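Local atomic coordinates of dihydropyrimidinase (Dictyostelium discoideum, PDB entry 2FTW), a protein that catalyses the reversible, zinc-dependent hydrolytic ring opening of dihydropyrimidines, the second step of reductive pyrimidine degradation. Residues A[111-116]-A[130-135]. Residues are numbered along the deposited sequence; the frame is centred on the assembly and turned at random.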
# COMPACT_ATOMS: atom_id res chain seq x y z
N GLU A 111 -4.21 -14.03 43.83
CA GLU A 111 -4.60 -15.39 44.18
C GLU A 111 -4.48 -16.32 42.97
O GLU A 111 -4.09 -17.48 43.11
CB GLU A 111 -6.04 -15.40 44.72
CG GLU A 111 -6.20 -14.64 46.05
CD GLU A 111 -7.66 -14.45 46.49
OE1 GLU A 111 -8.58 -15.06 45.88
OE2 GLU A 111 -7.89 -13.67 47.45
N ALA A 112 -4.82 -15.81 41.79
CA ALA A 112 -4.70 -16.55 40.54
C ALA A 112 -3.22 -16.74 40.19
O ALA A 112 -2.80 -17.85 39.86
CB ALA A 112 -5.44 -15.83 39.42
N TYR A 113 -2.44 -15.67 40.31
CA TYR A 113 -0.99 -15.75 40.18
C TYR A 113 -0.37 -16.79 41.12
O TYR A 113 0.50 -17.55 40.71
CB TYR A 113 -0.34 -14.38 40.45
CG TYR A 113 1.17 -14.39 40.41
CD1 TYR A 113 1.92 -14.72 41.54
CD2 TYR A 113 1.86 -14.05 39.24
CE1 TYR A 113 3.31 -14.72 41.51
CE2 TYR A 113 3.25 -14.04 39.20
CZ TYR A 113 3.97 -14.38 40.34
OH TYR A 113 5.35 -14.37 40.31
N ASP A 114 -0.82 -16.80 42.39
CA ASP A 114 -0.28 -17.73 43.38
C ASP A 114 -0.57 -19.17 42.96
O ASP A 114 0.27 -20.04 43.12
CB ASP A 114 -0.90 -17.49 44.77
CG ASP A 114 -0.26 -16.32 45.51
OD1 ASP A 114 0.73 -15.74 45.00
OD2 ASP A 114 -0.74 -15.98 46.60
N GLN A 115 -1.75 -19.40 42.41
CA GLN A 115 -2.12 -20.74 41.99
C GLN A 115 -1.19 -21.18 40.87
O GLN A 115 -0.62 -22.27 40.93
CB GLN A 115 -3.59 -20.79 41.55
CG GLN A 115 -4.08 -22.19 41.16
CD GLN A 115 -4.01 -23.18 42.31
OE1 GLN A 115 -5.02 -23.43 43.00
NE2 GLN A 115 -2.82 -23.75 42.53
N TRP A 116 -1.00 -20.31 39.88
CA TRP A 116 -0.20 -20.64 38.70
C TRP A 116 1.24 -20.97 39.05
O TRP A 116 1.75 -22.02 38.65
CB TRP A 116 -0.28 -19.52 37.64
CG TRP A 116 -1.03 -19.95 36.40
CD1 TRP A 116 -0.48 -20.41 35.25
CD2 TRP A 116 -2.44 -19.99 36.22
NE1 TRP A 116 -1.47 -20.73 34.35
CE2 TRP A 116 -2.69 -20.48 34.92
CE3 TRP A 116 -3.54 -19.66 37.03
CZ2 TRP A 116 -3.97 -20.63 34.40
CZ3 TRP A 116 -4.81 -19.81 36.52
CH2 TRP A 116 -5.02 -20.30 35.22
N LEU A 130 5.68 -15.67 33.84
CA LEU A 130 4.21 -15.59 33.74
C LEU A 130 3.67 -14.20 33.32
O LEU A 130 4.07 -13.17 33.92
CB LEU A 130 3.61 -15.93 35.11
CG LEU A 130 3.83 -17.32 35.69
CD1 LEU A 130 3.58 -17.30 37.19
CD2 LEU A 130 2.94 -18.35 34.98
N HIS A 131 2.77 -14.19 32.33
CA HIS A 131 1.92 -13.01 32.04
C HIS A 131 0.62 -13.13 32.83
O HIS A 131 0.19 -14.22 33.19
CB HIS A 131 1.48 -12.88 30.57
CG HIS A 131 2.49 -13.26 29.55
ND1 HIS A 131 3.50 -12.42 29.15
CD2 HIS A 131 2.60 -14.37 28.76
CE1 HIS A 131 4.21 -13.00 28.20
NE2 HIS A 131 3.68 -14.18 27.94
N VAL A 132 -0.05 -12.00 33.04
CA VAL A 132 -1.31 -12.01 33.76
C VAL A 132 -2.42 -11.45 32.87
O VAL A 132 -2.32 -10.32 32.37
CB VAL A 132 -1.19 -11.27 35.11
CG1 VAL A 132 -2.48 -11.35 35.90
CG2 VAL A 132 -0.06 -11.87 35.92
N ALA A 133 -3.46 -12.24 32.64
CA ALA A 133 -4.60 -11.78 31.86
C ALA A 133 -5.54 -10.96 32.73
O ALA A 133 -5.76 -11.27 33.90
CB ALA A 133 -5.35 -12.97 31.23
N ILE A 134 -6.06 -9.88 32.15
CA ILE A 134 -7.04 -9.01 32.80
C ILE A 134 -8.43 -9.36 32.28
O ILE A 134 -8.93 -8.77 31.32
CB ILE A 134 -6.68 -7.53 32.58
CG1 ILE A 134 -5.25 -7.29 33.10
CG2 ILE A 134 -7.64 -6.64 33.31
CD1 ILE A 134 -4.78 -5.88 32.98
N THR A 135 -9.03 -10.35 32.93
CA THR A 135 -10.29 -10.94 32.50
C THR A 135 -11.51 -10.14 32.97
O THR A 135 -12.61 -10.31 32.44
CB THR A 135 -10.39 -12.41 32.97
OG1 THR A 135 -10.21 -12.48 34.39
CG2 THR A 135 -9.31 -13.24 32.28
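Tyr113 holds CG anti to its own backbone nitrogen (chi1 177°), and this carries the ring from the helix flank to Leu130 and Val132. Leu130 has CG anti to its carbonyl carbon (chi1 -63°), which brings its branch point near the rings of Tyr113 and Trp116. Each methyl meets a different ring. CD1 of Leu130 approaches CE2 of Tyr113 obliquely, at 3.8 Å. CD2 of Leu130 lies 4.0 Å from CD1 of Trp116, again on a slanting approach to the ring. Leu130 is thus in touch with both aromatic side chains, about one turn of helix apart. Val132 adds a looser touch: its CG2 sits at the edge of the Tyr113 ring, near the ring plane, 4.4 Å from CD2. All four side chains are buried, and the contact between them is apolar.

The contact belongs to a beta-alpha-beta unit of the (beta/alpha)8 barrel of this amidohydrolase. Helix 109-121 connects the parallel neighbours, strand 94-101 and strand 127-132. It runs back nearly antiparallel to the second strand, with local axes 10.1 Å apart. Leu130 and Val132 pack against the helix, while the intervening His131 points away from it.

Trp116 NE1 is hydrogen-bonded to Asp99 OD2 on strand 94-101. The side chain of Tyr113 also touches Leu148 of helix 139-151 and Phe461. Asp114 OD1 lies in plane at the edge of the Tyr113 ring and forms a salt bridge with Arg152 NH1.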